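Local coordinates for SLT domain-containing protein (Bdellovibrio bacteriovorus HD100, PDB 6TAB), which is a lysozyme-like hydrolase of the transglycosylase SLT family that probably cleaves peptidoglycan with altered substrate specificity, easing the predator's exit from its prey cell, at residues A[167-173]-A[190-196]; A[138-142]-A[242-246]; A[103-107]-A[128-132]; A[74-80]-A[91-95]. All blocks are in the same frame, centred on the assembly; numbering follows the deposited sequence.

Contact 1 (A[167-173]-A[190-196]); sequences RGLLQIS and LHDPLQN
Asn196 directs its CG opposite the backbone N (chi1 -164°), which carries the amide from the first turn of helix 193-211 into the bend formed by Arg167 to Leu170. Asn196 OD1 accepts from Leu170 N at 2.9 Å, while Asn196 ND2 donates to Arg167 O at 3.1 Å and to Leu190 O at 3.0 Å. Asparagine suits this buried place because one short amide both accepts and donates. Ile172 N reaches Arg167 O from the face opposite Asn196 ND2, so that carbonyl is gripped twice. The segment forms a type I turn, Gly168 to Gln171, closed by a G1 beta bulge, with Gln171 and Ile172 together set against the single residue Arg167. It carries the Gly-Leu-Leu-Gln-Ile sequence characteristic of the SLT family. Glycine fits at Gly168, where phi is positive and Leu190 O and Asn196 ND2 leave no room for a CB. The extended Arg167 chain passes His191, and NH1 donates to NE2 at 3.0 Å; the bond lies in both planes, although these stand 86° apart. Water 1 accepts from Leu169 N and donates to Leu190 O, and Leu169 CD1 rests 3.6 Å from Pro193 CB. Trp90 of helix 87-101 touches both Leu169 and Pro193, Leu169 and Leu170 lean on Val140 of helix 125-144, and the bend leaves strand 163-167 to lead into helix 174-178.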
# COMPACT_ATOMS: atom_id res chain seq x y z
N ARG A 167 7.03 2.92 11.37
CA ARG A 167 7.17 1.55 11.88
C ARG A 167 6.63 0.48 10.93
O ARG A 167 5.59 0.64 10.26
CB ARG A 167 6.47 1.41 13.24
CG ARG A 167 7.01 2.30 14.35
CD ARG A 167 6.26 2.17 15.64
NE ARG A 167 6.77 2.99 16.72
CZ ARG A 167 7.81 2.77 17.50
NH1 ARG A 167 8.49 1.64 17.37
NH2 ARG A 167 8.15 3.69 18.42
N GLY A 168 7.32 -0.68 10.95
CA GLY A 168 6.77 -1.89 10.33
C GLY A 168 6.83 -1.92 8.81
O GLY A 168 7.52 -1.12 8.15
N LEU A 169 6.06 -2.86 8.24
CA LEU A 169 6.19 -3.24 6.82
C LEU A 169 6.01 -2.03 5.88
O LEU A 169 6.74 -1.91 4.87
CB LEU A 169 5.19 -4.35 6.47
CG LEU A 169 5.45 -5.73 7.08
CD1 LEU A 169 4.37 -6.69 6.62
CD2 LEU A 169 6.85 -6.24 6.76
N LEU A 170 4.99 -1.19 6.14
CA LEU A 170 4.64 -0.03 5.28
C LEU A 170 5.08 1.32 5.90
O LEU A 170 4.73 2.39 5.38
CB LEU A 170 3.12 -0.06 5.00
CG LEU A 170 2.64 -1.17 4.07
CD1 LEU A 170 1.13 -1.31 4.11
CD2 LEU A 170 3.13 -0.95 2.64
N GLN A 171 5.86 1.28 6.98
CA GLN A 171 6.43 2.51 7.58
C GLN A 171 5.29 3.52 7.90
O GLN A 171 5.31 4.69 7.50
CB GLN A 171 7.58 3.06 6.72
CG GLN A 171 8.82 2.13 6.77
CD GLN A 171 9.51 2.17 8.12
OE1 GLN A 171 10.24 3.12 8.42
NE2 GLN A 171 9.27 1.17 8.96
N ILE A 172 4.33 3.03 8.69
CA ILE A 172 3.19 3.80 9.20
C ILE A 172 3.55 4.29 10.60
O ILE A 172 4.32 3.64 11.32
CB ILE A 172 1.90 2.94 9.18
CG1 ILE A 172 1.55 2.57 7.71
CG2 ILE A 172 0.73 3.62 9.91
CD1 ILE A 172 0.50 1.48 7.56
N SER A 173 3.00 5.43 11.01
CA SER A 173 3.19 5.98 12.35
C SER A 173 1.88 5.98 13.16
O SER A 173 0.78 5.96 12.58
CB SER A 173 3.84 7.37 12.30
OG SER A 173 3.25 8.21 11.33
N LEU A 190 2.12 -1.80 15.69
CA LEU A 190 2.56 -1.43 14.32
C LEU A 190 3.60 -2.43 13.78
O LEU A 190 3.75 -2.54 12.55
CB LEU A 190 3.06 0.02 14.26
CG LEU A 190 1.97 1.11 14.39
CD1 LEU A 190 1.70 1.45 15.86
CD2 LEU A 190 2.30 2.37 13.58
N HIS A 191 4.28 -3.17 14.68
CA HIS A 191 5.25 -4.19 14.29
C HIS A 191 4.58 -5.57 14.09
O HIS A 191 5.27 -6.55 13.75
CB HIS A 191 6.41 -4.20 15.30
CG HIS A 191 7.21 -2.92 15.33
ND1 HIS A 191 8.06 -2.56 14.32
CD2 HIS A 191 7.20 -1.89 16.22
CE1 HIS A 191 8.59 -1.38 14.60
NE2 HIS A 191 8.08 -0.93 15.79
N ASP A 192 3.26 -5.67 14.29
CA ASP A 192 2.46 -6.84 13.91
C ASP A 192 2.18 -6.73 12.42
O ASP A 192 1.44 -5.81 12.03
CB ASP A 192 1.18 -6.92 14.76
CG ASP A 192 0.22 -8.05 14.39
OD1 ASP A 192 0.34 -8.61 13.25
OD2 ASP A 192 -0.71 -8.32 15.22
N PRO A 193 2.72 -7.62 11.56
CA PRO A 193 2.59 -7.44 10.12
C PRO A 193 1.12 -7.42 9.64
O PRO A 193 0.79 -6.70 8.67
CB PRO A 193 3.41 -8.59 9.52
CG PRO A 193 3.41 -9.64 10.59
CD PRO A 193 3.45 -8.87 11.89
N LEU A 194 0.26 -8.21 10.29
CA LEU A 194 -1.15 -8.27 9.85
C LEU A 194 -1.87 -6.94 10.15
O LEU A 194 -2.62 -6.42 9.29
CB LEU A 194 -1.84 -9.46 10.51
CG LEU A 194 -1.18 -10.84 10.32
CD1 LEU A 194 -2.13 -11.88 10.87
CD2 LEU A 194 -0.84 -11.14 8.86
N GLN A 195 -1.63 -6.35 11.33
CA GLN A 195 -2.24 -5.04 11.66
C GLN A 195 -1.69 -3.93 10.75
O GLN A 195 -2.43 -3.03 10.32
CB GLN A 195 -2.02 -4.67 13.13
CG GLN A 195 -2.73 -5.58 14.13
CD GLN A 195 -2.61 -5.07 15.55
OE1 GLN A 195 -3.09 -3.97 15.89
NE2 GLN A 195 -1.94 -5.83 16.41
N ASN A 196 -0.39 -3.99 10.45
CA ASN A 196 0.25 -3.01 9.57
C ASN A 196 -0.37 -3.05 8.17
O ASN A 196 -0.71 -1.98 7.58
CB ASN A 196 1.77 -3.21 9.61
CG ASN A 196 2.59 -2.07 9.06
OD1 ASN A 196 2.71 -1.93 7.83
ND2 ASN A 196 3.17 -1.26 9.95
O HOH W 1 4.63 -4.42 10.38

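Contact 2 (A[138-142]-A[242-246]); sequences SMVRF and SIVSW
Ser138 and Phe142 of helix 125-144 meet Ser242, Ile243 and Trp246 of helix 238-248 in a nearly antiparallel helix pair of the lysozyme-like SLT fold. The segment axes approach to 10.4 Å with their directions 153° apart. The aromatic part of the contact is the pair Phe142 and Trp246. Their planes are tilted by only 26°, but they are slid apart, with 5.7 Å between the Phe142 centroid and that of the Trp246 six-membered ring, so little overlap remains. The nearest atoms of the pair are Phe142 CE2 and Trp246 CH2, 3.8 Å apart. Large flat rings suit the outer part of this interface, since they bridge well-separated backbones; Arg141 CG lies over one face of Phe142, the Arg141 guanidinium turns a face to Phe142 CE1, and Ser138 CB and Arg141 CG sit at the edge of the indole. Apolar packing continues inward through Ile243, whose branched chain lies between Ser138 and Phe142: CG1 is 4.1 Å from Phe142 CD2, and CD1 comes near Met139 CG. The short side chains of Ser138 and Ser242 let the larger Ile243 and Phe142 pack against them, and Ser242 CB comes within 3.6 Å of Phe142 CZ. The polar link is indirect. Ser138 OG, between its backbone N and carbonyl carbon (chi1 72°), bonds to Val135 O one turn back in its own helix. Water 2 joins the two helices, donating to Ser138 OG at 3.0 Å and to Ile243 O at 2.9 Å.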
# COMPACT_ATOMS: atom_id res chain seq x y z
N SER A 138 4.97 -4.67 -3.36
CA SER A 138 5.99 -3.83 -3.98
C SER A 138 6.30 -2.60 -3.11
O SER A 138 7.46 -2.13 -3.03
CB SER A 138 5.69 -3.48 -5.44
OG SER A 138 4.64 -2.54 -5.58
N MET A 139 5.26 -2.03 -2.48
CA MET A 139 5.47 -0.91 -1.54
C MET A 139 6.28 -1.39 -0.31
O MET A 139 7.21 -0.68 0.15
CB MET A 139 4.11 -0.32 -1.12
CG MET A 139 3.34 0.29 -2.30
SD MET A 139 1.55 0.52 -1.94
CE MET A 139 1.65 1.63 -0.53
N VAL A 140 5.94 -2.57 0.23
CA VAL A 140 6.71 -3.16 1.37
C VAL A 140 8.19 -3.34 0.98
O VAL A 140 9.08 -3.04 1.80
CB VAL A 140 6.04 -4.47 1.83
CG1 VAL A 140 6.95 -5.22 2.81
CG2 VAL A 140 4.64 -4.23 2.43
N ARG A 141 8.45 -3.83 -0.24
CA ARG A 141 9.84 -4.05 -0.70
C ARG A 141 10.66 -2.78 -0.48
O ARG A 141 11.79 -2.85 0.04
CB ARG A 141 9.89 -4.45 -2.19
CG ARG A 141 11.26 -4.37 -2.87
CD ARG A 141 12.38 -5.20 -2.30
NE ARG A 141 13.63 -4.90 -3.01
CZ ARG A 141 14.51 -3.95 -2.66
NH1 ARG A 141 14.25 -3.15 -1.63
NH2 ARG A 141 15.63 -3.83 -3.36
N PHE A 142 10.11 -1.62 -0.87
CA PHE A 142 10.90 -0.35 -0.84
C PHE A 142 10.79 0.40 0.49
O PHE A 142 11.70 1.20 0.79
CB PHE A 142 10.60 0.54 -2.06
CG PHE A 142 11.13 -0.06 -3.34
CD1 PHE A 142 12.51 -0.14 -3.57
CD2 PHE A 142 10.29 -0.68 -4.25
CE1 PHE A 142 13.00 -0.74 -4.72
CE2 PHE A 142 10.77 -1.27 -5.39
CZ PHE A 142 12.14 -1.33 -5.61
N SER A 242 10.44 1.20 -10.27
CA SER A 242 10.23 -0.22 -10.12
C SER A 242 8.77 -0.59 -9.85
O SER A 242 8.23 -1.51 -10.46
CB SER A 242 11.14 -0.82 -9.04
OG SER A 242 12.52 -0.68 -9.35
N ILE A 243 8.12 0.14 -8.93
CA ILE A 243 6.70 -0.13 -8.63
C ILE A 243 5.86 0.02 -9.92
O ILE A 243 5.01 -0.85 -10.23
CB ILE A 243 6.20 0.78 -7.48
CG1 ILE A 243 6.87 0.38 -6.16
CG2 ILE A 243 4.67 0.72 -7.33
CD1 ILE A 243 6.69 1.34 -5.01
N VAL A 244 6.08 1.12 -10.67
CA VAL A 244 5.29 1.35 -11.91
C VAL A 244 5.58 0.24 -12.95
O VAL A 244 4.66 -0.28 -13.57
CB VAL A 244 5.59 2.73 -12.52
CG1 VAL A 244 5.08 2.89 -13.95
CG2 VAL A 244 5.04 3.84 -11.65
N SER A 245 6.88 -0.11 -13.16
CA SER A 245 7.27 -1.11 -14.15
C SER A 245 6.67 -2.49 -13.81
O SER A 245 6.09 -3.19 -14.68
CB SER A 245 8.78 -1.20 -14.28
OG SER A 245 9.15 -2.08 -15.34
N TRP A 246 6.82 -2.91 -12.55
CA TRP A 246 6.34 -4.24 -12.15
C TRP A 246 4.81 -4.32 -12.29
O TRP A 246 4.28 -5.33 -12.75
CB TRP A 246 6.80 -4.61 -10.75
CG TRP A 246 8.30 -4.71 -10.56
CD1 TRP A 246 9.28 -4.77 -11.50
CD2 TRP A 246 8.98 -4.65 -9.29
NE1 TRP A 246 10.53 -4.78 -10.91
CE2 TRP A 246 10.37 -4.70 -9.54
CE3 TRP A 246 8.54 -4.47 -7.98
CZ2 TRP A 246 11.31 -4.65 -8.51
CZ3 TRP A 246 9.46 -4.45 -6.96
CH2 TRP A 246 10.84 -4.56 -7.23
O HOH W 2 4.02 -2.93 -8.46

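Contact 3 (A[103-107]-A[128-132]); sequences PNLLD and RKQYW
Leu105 and Leu106, in the loop between helices 87-101 and 113-116, pack on Arg128, Lys129 and Trp132 in the first half of helix 125-144, a long helix of the lysozyme-like SLT fold. The apolar centre is a CH-pi contact. With CG set opposite the backbone N, Leu105 delivers CD1 over one face of Trp132, 3.9 Å from the centroid of its six-membered ring and 18° off the normal. Tyr131 CD2 lies over the opposite face, so both faces of the indole are covered, and its N-H is satisfied by Tyr120 OH. Leu106 spreads its two methyl groups: CD1 lies 3.9 Å from Lys129 CG, and CD2 lies 3.9 Å from Trp132 CD1. Leucine suits both positions because its forked end can touch two surfaces at once. Lys129 offers only its aliphatic part here, as NZ continues to a salt bridge with Asp99 in helix 87-101. Arg128 provides the polar side. A bend at chi3 (-56°) turns its guanidinium toward the Leu106 carbonyl, where Arg128 NE donates to Leu106 O at 3.0 Å through a rather bent bond (132° at the hydrogen). NH2 adds a weak bond to the same oxygen. Water 3 extends this edge, donating to Asp107 OD1 at 2.8 Å and accepting a weak bond from Arg128 NH2.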
# COMPACT_ATOMS: atom_id res chain seq x y z
N PRO A 103 -13.58 -2.15 0.38
CA PRO A 103 -14.65 -2.24 -0.63
C PRO A 103 -14.68 -1.01 -1.56
O PRO A 103 -15.00 -1.12 -2.76
CB PRO A 103 -15.91 -2.37 0.23
CG PRO A 103 -15.57 -1.65 1.51
CD PRO A 103 -14.13 -2.08 1.75
N ASN A 104 -14.35 0.19 -1.02
CA ASN A 104 -14.32 1.41 -1.85
C ASN A 104 -13.13 1.39 -2.81
O ASN A 104 -13.27 1.69 -4.01
CB ASN A 104 -14.40 2.69 -0.99
CG ASN A 104 -15.59 2.65 -0.06
OD1 ASN A 104 -16.74 2.65 -0.50
ND2 ASN A 104 -15.30 2.51 1.24
N LEU A 105 -11.96 0.96 -2.29
CA LEU A 105 -10.76 0.78 -3.13
C LEU A 105 -11.09 -0.08 -4.37
O LEU A 105 -10.67 0.23 -5.52
CB LEU A 105 -9.64 0.15 -2.29
CG LEU A 105 -8.35 -0.25 -3.03
CD1 LEU A 105 -7.65 0.96 -3.63
CD2 LEU A 105 -7.39 -0.98 -2.09
N LEU A 106 -11.79 -1.20 -4.12
CA LEU A 106 -12.07 -2.22 -5.16
C LEU A 106 -13.24 -1.87 -6.10
O LEU A 106 -13.52 -2.61 -7.02
CB LEU A 106 -12.26 -3.59 -4.46
CG LEU A 106 -10.99 -4.17 -3.80
CD1 LEU A 106 -11.32 -5.29 -2.85
CD2 LEU A 106 -9.96 -4.61 -4.82
N ASP A 107 -13.89 -0.73 -5.88
CA ASP A 107 -14.94 -0.17 -6.79
C ASP A 107 -14.39 0.95 -7.69
O ASP A 107 -15.11 1.43 -8.58
CB ASP A 107 -16.17 0.35 -6.02
CG ASP A 107 -17.15 -0.73 -5.57
OD1 ASP A 107 -17.20 -1.80 -6.20
OD2 ASP A 107 -17.87 -0.48 -4.60
N ARG A 128 -8.78 -8.08 -9.23
CA ARG A 128 -8.43 -6.79 -8.57
C ARG A 128 -7.80 -7.06 -7.19
O ARG A 128 -6.90 -6.29 -6.77
CB ARG A 128 -9.66 -5.85 -8.49
CG ARG A 128 -10.18 -5.36 -9.85
CD ARG A 128 -11.21 -4.22 -9.83
NE ARG A 128 -12.41 -4.45 -9.05
CZ ARG A 128 -13.54 -5.02 -9.47
NH1 ARG A 128 -13.57 -5.66 -10.65
NH2 ARG A 128 -14.62 -4.96 -8.70
N LYS A 129 -8.31 -8.05 -6.44
CA LYS A 129 -7.70 -8.39 -5.12
C LYS A 129 -6.25 -8.90 -5.32
O LYS A 129 -5.34 -8.54 -4.55
CB LYS A 129 -8.55 -9.37 -4.33
CG LYS A 129 -9.88 -8.77 -3.86
CD LYS A 129 -10.49 -9.37 -2.59
CE LYS A 129 -10.76 -10.84 -2.62
NZ LYS A 129 -11.38 -11.40 -1.41
N GLN A 130 -6.02 -9.75 -6.34
CA GLN A 130 -4.65 -10.19 -6.66
C GLN A 130 -3.74 -8.99 -6.99
O GLN A 130 -2.55 -8.97 -6.55
CB GLN A 130 -4.66 -11.24 -7.79
CG GLN A 130 -5.23 -12.60 -7.39
CD GLN A 130 -5.36 -13.52 -8.58
OE1 GLN A 130 -4.44 -13.68 -9.38
NE2 GLN A 130 -6.51 -14.17 -8.71
N TYR A 131 -4.24 -8.04 -7.81
CA TYR A 131 -3.49 -6.84 -8.21
C TYR A 131 -3.05 -6.04 -6.96
O TYR A 131 -1.88 -5.68 -6.79
CB TYR A 131 -4.37 -5.96 -9.15
CG TYR A 131 -3.68 -4.66 -9.50
CD1 TYR A 131 -2.69 -4.60 -10.48
CD2 TYR A 131 -3.98 -3.47 -8.84
CE1 TYR A 131 -1.97 -3.45 -10.75
CE2 TYR A 131 -3.31 -2.30 -9.13
CZ TYR A 131 -2.29 -2.27 -10.07
OH TYR A 131 -1.59 -1.11 -10.31
N TRP A 132 -4.03 -5.72 -6.09
CA TRP A 132 -3.74 -4.86 -4.93
C TRP A 132 -2.80 -5.55 -3.93
O TRP A 132 -1.95 -4.87 -3.32
CB TRP A 132 -5.03 -4.31 -4.28
CG TRP A 132 -5.54 -3.13 -5.07
CD1 TRP A 132 -6.57 -3.12 -5.98
CD2 TRP A 132 -4.91 -1.84 -5.19
NE1 TRP A 132 -6.66 -1.89 -6.60
CE2 TRP A 132 -5.66 -1.07 -6.12
CE3 TRP A 132 -3.82 -1.25 -4.54
CZ2 TRP A 132 -5.25 0.22 -6.48
CZ3 TRP A 132 -3.48 0.05 -4.86
CH2 TRP A 132 -4.18 0.77 -5.82
O HOH W 3 -16.46 -4.47 -6.36

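Contact 4 (A[74-80]-A[91-95]); sequences REVIPLW and STHVY. With SO4 (sulfate ion), chain C.
Arg74 and Tyr95 meet edge to edge with their flat groups almost perpendicular, 86° apart. Ile77 CD1 lies over one face of the Arg74 guanidinium, and its edges meet Tyr95 OH and a sulfate ion, probably from the crystallisation liquor. Arg74 NH1 donates to Tyr95 OH at 3.0 Å, Arg74 NE to sulfate O3 at 3.0 Å and Arg74 NH2 to sulfate O2 at 3.0 Å; arginine suits the place because its planar head donates in several directions at once. The Tyr95 ring has Ser91 O over one face, and its hydroxyl donates to water 4, which donates to Val76 O. Trp80 carries Pro78 CB over one face, 3.5 Å above the plane, and directs its edge at Ser91: NE1 donates to OG at 2.8 Å. CG sits between the backbone N and the carbonyl carbon (chi1 52°), turning the indole toward helix 87-101, where CZ2 packs on Val94 CG2. Glu81 ties the two polar clusters together, pairing with Arg74 NH1 and Ser91 OG. Around this N-terminal loop, Trp90 meets Trp80 edge-to-face, Leu197 of helix 193-211 touches Trp80 and Val94, and Val76 touches Phe134 and Tyr95 touches Ala133 of helix 125-144.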
# COMPACT_ATOMS: atom_id res chain seq x y z
N ARG A 74 -3.97 -18.81 -8.67
CA ARG A 74 -3.86 -17.38 -8.87
C ARG A 74 -3.06 -17.07 -10.14
O ARG A 74 -2.16 -17.82 -10.54
CB ARG A 74 -3.16 -16.77 -7.66
CG ARG A 74 -3.99 -16.78 -6.38
CD ARG A 74 -3.23 -16.31 -5.17
NE ARG A 74 -2.14 -17.24 -4.80
CZ ARG A 74 -1.18 -16.98 -3.93
NH1 ARG A 74 -1.08 -15.78 -3.37
NH2 ARG A 74 -0.25 -17.93 -3.67
N GLU A 75 -3.36 -15.94 -10.77
CA GLU A 75 -2.59 -15.41 -11.89
C GLU A 75 -1.39 -14.58 -11.43
O GLU A 75 -0.35 -14.53 -12.17
CB GLU A 75 -3.49 -14.63 -12.86
CG GLU A 75 -4.43 -15.51 -13.66
CD GLU A 75 -5.45 -14.70 -14.43
OE1 GLU A 75 -6.49 -14.34 -13.83
OE2 GLU A 75 -5.20 -14.42 -15.63
N VAL A 76 -1.50 -13.88 -10.30
CA VAL A 76 -0.44 -12.97 -9.77
C VAL A 76 -0.22 -13.31 -8.29
O VAL A 76 -1.18 -13.41 -7.52
CB VAL A 76 -0.85 -11.50 -9.97
CG1 VAL A 76 0.11 -10.56 -9.25
CG2 VAL A 76 -0.95 -11.16 -11.47
N ILE A 77 1.07 -13.51 -7.91
CA ILE A 77 1.51 -13.88 -6.54
C ILE A 77 2.33 -12.75 -5.92
O ILE A 77 3.28 -12.25 -6.55
CB ILE A 77 2.42 -15.13 -6.59
CG1 ILE A 77 1.85 -16.22 -7.47
CG2 ILE A 77 2.77 -15.58 -5.18
CD1 ILE A 77 0.59 -16.74 -6.98
N PRO A 78 2.03 -12.31 -4.68
CA PRO A 78 2.76 -11.19 -4.09
C PRO A 78 4.24 -11.53 -3.80
O PRO A 78 4.60 -12.71 -3.51
CB PRO A 78 2.01 -10.90 -2.77
CG PRO A 78 0.62 -11.49 -2.97
CD PRO A 78 0.90 -12.73 -3.82
N LEU A 79 5.08 -10.48 -3.81
CA LEU A 79 6.55 -10.62 -3.65
C LEU A 79 6.96 -11.14 -2.27
O LEU A 79 8.09 -11.70 -2.15
CB LEU A 79 7.20 -9.26 -3.95
CG LEU A 79 7.04 -8.73 -5.37
CD1 LEU A 79 7.50 -7.28 -5.47
CD2 LEU A 79 7.80 -9.58 -6.37
N TRP A 80 6.16 -10.94 -1.22
CA TRP A 80 6.52 -11.44 0.13
C TRP A 80 6.52 -12.98 0.21
O TRP A 80 7.16 -13.53 1.14
CB TRP A 80 5.68 -10.78 1.24
CG TRP A 80 4.18 -10.81 1.05
CD1 TRP A 80 3.39 -11.91 0.88
CD2 TRP A 80 3.28 -9.68 1.09
NE1 TRP A 80 2.08 -11.55 0.77
CE2 TRP A 80 1.98 -10.18 0.86
CE3 TRP A 80 3.47 -8.30 1.21
CZ2 TRP A 80 0.86 -9.33 0.80
CZ3 TRP A 80 2.37 -7.47 1.19
CH2 TRP A 80 1.09 -7.97 0.96
N SER A 91 -0.60 -13.10 2.60
CA SER A 91 -1.50 -13.04 1.42
C SER A 91 -2.96 -13.36 1.82
O SER A 91 -3.90 -12.64 1.48
CB SER A 91 -1.03 -13.94 0.30
OG SER A 91 0.23 -13.49 -0.19
N THR A 92 -3.15 -14.48 2.52
CA THR A 92 -4.48 -14.93 2.96
C THR A 92 -5.18 -13.82 3.78
O THR A 92 -6.38 -13.50 3.57
CB THR A 92 -4.38 -16.26 3.72
OG1 THR A 92 -3.81 -17.23 2.83
CG2 THR A 92 -5.73 -16.76 4.21
N HIS A 93 -4.43 -13.21 4.71
CA HIS A 93 -4.96 -12.09 5.52
C HIS A 93 -5.38 -10.91 4.64
O HIS A 93 -6.47 -10.33 4.82
CB HIS A 93 -3.91 -11.66 6.58
CG HIS A 93 -4.32 -10.43 7.32
ND1 HIS A 93 -5.27 -10.47 8.31
CD2 HIS A 93 -3.95 -9.13 7.19
CE1 HIS A 93 -5.49 -9.20 8.73
NE2 HIS A 93 -4.72 -8.37 8.03
N VAL A 94 -4.52 -10.52 3.70
CA VAL A 94 -4.80 -9.37 2.83
C VAL A 94 -6.06 -9.66 1.99
O VAL A 94 -6.92 -8.76 1.83
CB VAL A 94 -3.57 -8.98 1.97
CG1 VAL A 94 -3.97 -8.09 0.80
CG2 VAL A 94 -2.50 -8.34 2.84
N TYR A 95 -6.20 -10.85 1.40
CA TYR A 95 -7.38 -11.13 0.57
C TYR A 95 -8.70 -11.00 1.38
O TYR A 95 -9.70 -10.48 0.85
CB TYR A 95 -7.29 -12.49 -0.12
CG TYR A 95 -6.10 -12.66 -1.06
CD1 TYR A 95 -5.66 -11.66 -1.92
CD2 TYR A 95 -5.40 -13.87 -1.11
CE1 TYR A 95 -4.58 -11.86 -2.79
CE2 TYR A 95 -4.34 -14.07 -1.98
CZ TYR A 95 -3.91 -13.07 -2.82
OH TYR A 95 -2.81 -13.31 -3.63
S SO4 C . -1.38 -20.86 -6.01
O1 SO4 C . -2.06 -22.07 -5.66
O2 SO4 C . -0.32 -20.52 -5.11
O3 SO4 C . -2.39 -19.88 -6.13
O4 SO4 C . -0.71 -21.04 -7.23
O HOH W 4 -1.79 -11.54 -5.53

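How the contacts relate
From the N terminus, contact 4 comes first, closing a short loop between the leading segment and helix 87-101. Contact 3 follows in series, folding the loop after that helix back onto helix 125-144. Contact 2 then closes the longest loop, bringing helix 238-248 against the later part of helix 125-144, and contact 1 lies wholly within that loop; no two contacts cross. Helix 125-144 is the shared element of contacts 2 and 3. It also meets contact 1, through Leu170 on Met139 and Val140, and contact 4, where Gln130 OE1 probably accepts from Glu75 N. Contacts 1 and 3 lie on opposite sides of the chain's centre, their own centres about 20 Å apart.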